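Local coordinates for PTS system fructose-specific EIIB component (Bacillus subtilis, PDB 1BLE), which takes up a phosphoryl group from phospho-EIIA and passes it to fructose as the sugar is carried across the cell membrane, at residues F131-E142 and E152-N160. Sequence-based numbering, arbitrary orientation.
Sequences FETLSDKGVKLE and EDFVQILRN
F154 directs its edge at the face of F131, with F154 CE2 poised over the middle of that ring and 3.6 Å from F131 CE2. The ring planes stand 60° apart, an edge-to-face pair at a centroid spacing of 4.8 Å. F154 reaches it because its CG lies anti to the backbone N (chi1 -167°), which carries the ring from the first turn of helix 154-159 to the F131 face. L158 CD2 packs against F131 CB at 3.8 Å, while V105 and P87 also touch F131. With an alanine here instead of F131, the F154 edge would probably lose its aromatic face and a gap would open beside L158.

At the sheet end, strands 140-143 and 152-153 form an antiparallel beta hairpin at one edge of the mixed sheet, with E142 and D153 a non-hydrogen-bonded pair; the C-terminal helix follows directly. F154 N donates to L141 O at 3.3 Å, tying the first helical turn to the sheet, and D153 caps that turn through OD1, with weak bonds to V155 N and Q156 N. V155 CG2 touches both L141 CD1 and S135 OG. R159 NH1 meets E132 OE1 in a 2.7 Å salt bridge; the carboxylate oxygen lies over a guanidinium face, the two planes 59° apart. Aromatic and aliphatic contacts thus fasten the C-terminal helix inside, with an ion pair bridging the helices at the solvent-facing side.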
loop_
_atom_site.group_PDB
_atom_site.type_symbol
_atom_site.label_atom_id
_atom_site.label_comp_id
_atom_site.label_asym_id
_atom_site.label_seq_id
_atom_site.Cartn_x
_atom_site.Cartn_y
_atom_site.Cartn_z
ATOM N N PHE A 131 7.868 -17.356 25.231
ATOM C CA PHE A 131 6.730 -17.080 26.096
ATOM C C PHE A 131 7.284 -17.106 27.537
ATOM O O PHE A 131 6.825 -16.330 28.387
ATOM C CB PHE A 131 5.617 -18.119 25.932
ATOM C CG PHE A 131 4.655 -17.831 24.799
ATOM C CD1 PHE A 131 4.063 -16.574 24.658
ATOM C CD2 PHE A 131 4.308 -18.836 23.879
ATOM C CE1 PHE A 131 3.145 -16.331 23.623
ATOM C CE2 PHE A 131 3.400 -18.603 22.849
ATOM C CZ PHE A 131 2.817 -17.358 22.717
ATOM N N GLU A 132 8.266 -17.982 27.815
ATOM C CA GLU A 132 8.882 -18.049 29.154
ATOM C C GLU A 132 9.557 -16.699 29.399
ATOM O O GLU A 132 9.099 -15.905 30.239
ATOM C CB GLU A 132 9.940 -19.167 29.265
ATOM C CG GLU A 132 9.470 -20.616 28.974
ATOM C CD GLU A 132 8.673 -21.292 30.112
ATOM O OE1 GLU A 132 8.000 -20.589 30.913
ATOM O OE2 GLU A 132 8.697 -22.552 30.176
ATOM N N THR A 133 10.597 -16.418 28.615
ATOM C CA THR A 133 11.317 -15.147 28.716
ATOM C C THR A 133 10.391 -13.927 28.937
ATOM O O THR A 133 10.782 -12.937 29.527
ATOM C CB THR A 133 12.073 -14.862 27.417
ATOM O OG1 THR A 133 12.905 -15.975 27.069
ATOM C CG2 THR A 133 12.890 -13.598 27.537
ATOM N N LEU A 134 9.183 -13.992 28.386
ATOM C CA LEU A 134 8.232 -12.898 28.477
ATOM C C LEU A 134 7.621 -12.773 29.838
ATOM O O LEU A 134 7.183 -11.685 30.235
ATOM C CB LEU A 134 7.148 -13.054 27.427
ATOM C CG LEU A 134 7.658 -12.720 26.042
ATOM C CD1 LEU A 134 6.594 -13.058 25.034
ATOM C CD2 LEU A 134 8.041 -11.251 26.012
ATOM N N SER A 135 7.517 -13.897 30.533
ATOM C CA SER A 135 6.956 -13.852 31.865
ATOM C C SER A 135 8.105 -13.470 32.797
ATOM O O SER A 135 7.882 -12.935 33.888
ATOM C CB SER A 135 6.347 -15.186 32.256
ATOM O OG SER A 135 5.426 -14.968 33.299
ATOM N N ASP A 136 9.331 -13.688 32.316
ATOM C CA ASP A 136 10.536 -13.348 33.072
ATOM C C ASP A 136 10.776 -11.851 33.082
ATOM O O ASP A 136 11.336 -11.297 34.033
ATOM C CB ASP A 136 11.761 -14.038 32.480
ATOM C CG ASP A 136 12.096 -15.338 33.185
ATOM O OD1 ASP A 136 11.169 -15.968 33.762
ATOM O OD2 ASP A 136 13.288 -15.729 33.165
ATOM N N LYS A 137 10.443 -11.219 31.974
ATOM C CA LYS A 137 10.590 -9.797 31.867
ATOM C C LYS A 137 9.364 -9.171 32.517
ATOM O O LYS A 137 9.169 -7.961 32.449
ATOM C CB LYS A 137 10.671 -9.419 30.407
ATOM C CG LYS A 137 11.964 -9.806 29.793
ATOM C CD LYS A 137 13.031 -8.919 30.371
ATOM C CE LYS A 137 13.930 -8.406 29.273
ATOM N NZ LYS A 137 14.385 -9.558 28.423
ATOM N N GLY A 138 8.522 -10.002 33.131
ATOM C CA GLY A 138 7.325 -9.502 33.787
ATOM C C GLY A 138 6.138 -9.147 32.891
ATOM O O GLY A 138 5.132 -8.596 33.364
ATOM N N VAL A 139 6.204 -9.512 31.615
ATOM C CA VAL A 139 5.129 -9.180 30.693
ATOM C C VAL A 139 3.911 -10.030 30.943
ATOM O O VAL A 139 4.011 -11.237 30.954
ATOM C CB VAL A 139 5.561 -9.393 29.241
ATOM C CG1 VAL A 139 4.433 -9.018 28.314
ATOM C CG2 VAL A 139 6.796 -8.576 28.937
ATOM N N LYS A 140 2.771 -9.392 31.172
ATOM C CA LYS A 140 1.520 -10.112 31.384
ATOM C C LYS A 140 1.181 -10.736 30.034
ATOM O O LYS A 140 1.352 -10.079 29.011
ATOM C CB LYS A 140 0.398 -9.150 31.780
ATOM N N LEU A 141 0.782 -12.012 30.022
ATOM C CA LEU A 141 0.404 -12.725 28.785
ATOM C C LEU A 141 -1.057 -13.184 28.904
ATOM O O LEU A 141 -1.394 -14.007 29.747
ATOM C CB LEU A 141 1.330 -13.921 28.503
ATOM C CG LEU A 141 2.808 -13.682 28.188
ATOM C CD1 LEU A 141 3.503 -15.012 27.923
ATOM C CD2 LEU A 141 2.953 -12.760 26.988
ATOM N N GLU A 142 -1.916 -12.648 28.044
ATOM C CA GLU A 142 -3.352 -12.920 28.081
ATOM C C GLU A 142 -3.873 -13.622 26.837
ATOM O O GLU A 142 -3.265 -13.562 25.771
ATOM C CB GLU A 142 -4.072 -11.590 28.323
ATOM C CG GLU A 142 -5.366 -11.361 27.565
ATOM C CD GLU A 142 -5.839 -9.946 27.727
ATOM O OE1 GLU A 142 -5.544 -9.369 28.808
ATOM O OE2 GLU A 142 -6.482 -9.420 26.788
ATOM N N GLU A 152 -8.314 -14.894 29.639
ATOM C CA GLU A 152 -7.795 -16.110 30.252
ATOM C C GLU A 152 -6.302 -15.934 30.446
ATOM O O GLU A 152 -5.687 -15.085 29.812
ATOM C CB GLU A 152 -8.085 -17.333 29.392
ATOM C CG GLU A 152 -9.553 -17.689 29.340
ATOM C CD GLU A 152 -9.845 -18.976 28.576
ATOM O OE1 GLU A 152 -8.923 -19.802 28.367
ATOM O OE2 GLU A 152 -11.017 -19.171 28.190
ATOM N N ASP A 153 -5.733 -16.666 31.390
ATOM C CA ASP A 153 -4.308 -16.549 31.609
ATOM C C ASP A 153 -3.613 -17.536 30.708
ATOM O O ASP A 153 -3.908 -18.738 30.723
ATOM C CB ASP A 153 -3.909 -16.812 33.058
ATOM C CG ASP A 153 -2.451 -16.431 33.332
ATOM O OD1 ASP A 153 -1.567 -16.724 32.483
ATOM O OD2 ASP A 153 -2.194 -15.825 34.396
ATOM N N PHE A 154 -2.679 -17.021 29.926
ATOM C CA PHE A 154 -1.966 -17.879 29.012
ATOM C C PHE A 154 -0.903 -18.675 29.677
ATOM O O PHE A 154 -0.684 -19.826 29.299
ATOM C CB PHE A 154 -1.327 -17.102 27.900
ATOM C CG PHE A 154 -0.860 -17.972 26.804
ATOM C CD1 PHE A 154 -1.778 -18.762 26.111
ATOM C CD2 PHE A 154 0.489 -18.032 26.471
ATOM C CE1 PHE A 154 -1.354 -19.595 25.097
ATOM C CE2 PHE A 154 0.939 -18.866 25.453
ATOM C CZ PHE A 154 0.021 -19.644 24.763
ATOM N N VAL A 155 -0.209 -18.048 30.624
ATOM C CA VAL A 155 0.862 -18.709 31.364
ATOM C C VAL A 155 0.361 -19.992 32.024
ATOM O O VAL A 155 0.887 -21.069 31.744
ATOM C CB VAL A 155 1.513 -17.771 32.397
ATOM C CG1 VAL A 155 2.362 -18.563 33.364
ATOM C CG2 VAL A 155 2.394 -16.743 31.676
ATOM N N GLN A 156 -0.683 -19.896 32.843
ATOM C CA GLN A 156 -1.237 -21.091 33.469
ATOM C C GLN A 156 -1.571 -22.114 32.366
ATOM O O GLN A 156 -1.162 -23.267 32.467
ATOM C CB GLN A 156 -2.481 -20.778 34.341
ATOM N N ILE A 157 -2.194 -21.677 31.267
ATOM C CA ILE A 157 -2.565 -22.611 30.183
ATOM C C ILE A 157 -1.372 -23.340 29.547
ATOM O O ILE A 157 -1.408 -24.556 29.334
ATOM C CB ILE A 157 -3.416 -21.910 29.096
ATOM C CG1 ILE A 157 -4.834 -21.696 29.593
ATOM C CG2 ILE A 157 -3.443 -22.714 27.799
ATOM C CD1 ILE A 157 -5.623 -20.813 28.686
ATOM N N LEU A 158 -0.318 -22.588 29.255
ATOM C CA LEU A 158 0.883 -23.142 28.642
ATOM C C LEU A 158 1.578 -24.130 29.562
ATOM O O LEU A 158 1.982 -25.201 29.105
ATOM C CB LEU A 158 1.839 -22.014 28.273
ATOM C CG LEU A 158 3.259 -22.338 27.806
ATOM C CD1 LEU A 158 3.261 -23.078 26.490
ATOM C CD2 LEU A 158 4.023 -21.041 27.680
ATOM N N ARG A 159 1.718 -23.781 30.844
ATOM C CA ARG A 159 2.376 -24.654 31.845
ATOM C C ARG A 159 1.705 -26.028 32.018
ATOM O O ARG A 159 2.396 -27.049 32.103
ATOM C CB ARG A 159 2.430 -23.980 33.225
ATOM C CG ARG A 159 3.013 -22.591 33.254
ATOM C CD ARG A 159 4.488 -22.578 33.007
ATOM N NE ARG A 159 5.067 -21.468 33.751
ATOM C CZ ARG A 159 6.362 -21.174 33.801
ATOM N NH1 ARG A 159 7.231 -21.920 33.132
ATOM N NH2 ARG A 159 6.785 -20.153 34.541
ATOM N N ASN A 160 0.370 -26.026 32.104
ATOM C CA ASN A 160 -0.436 -27.240 32.243
ATOM C C ASN A 160 -0.193 -28.172 31.062
ATOM O O ASN A 160 -0.609 -29.325 31.095
ATOM C CB ASN A 160 -1.936 -26.904 32.300
#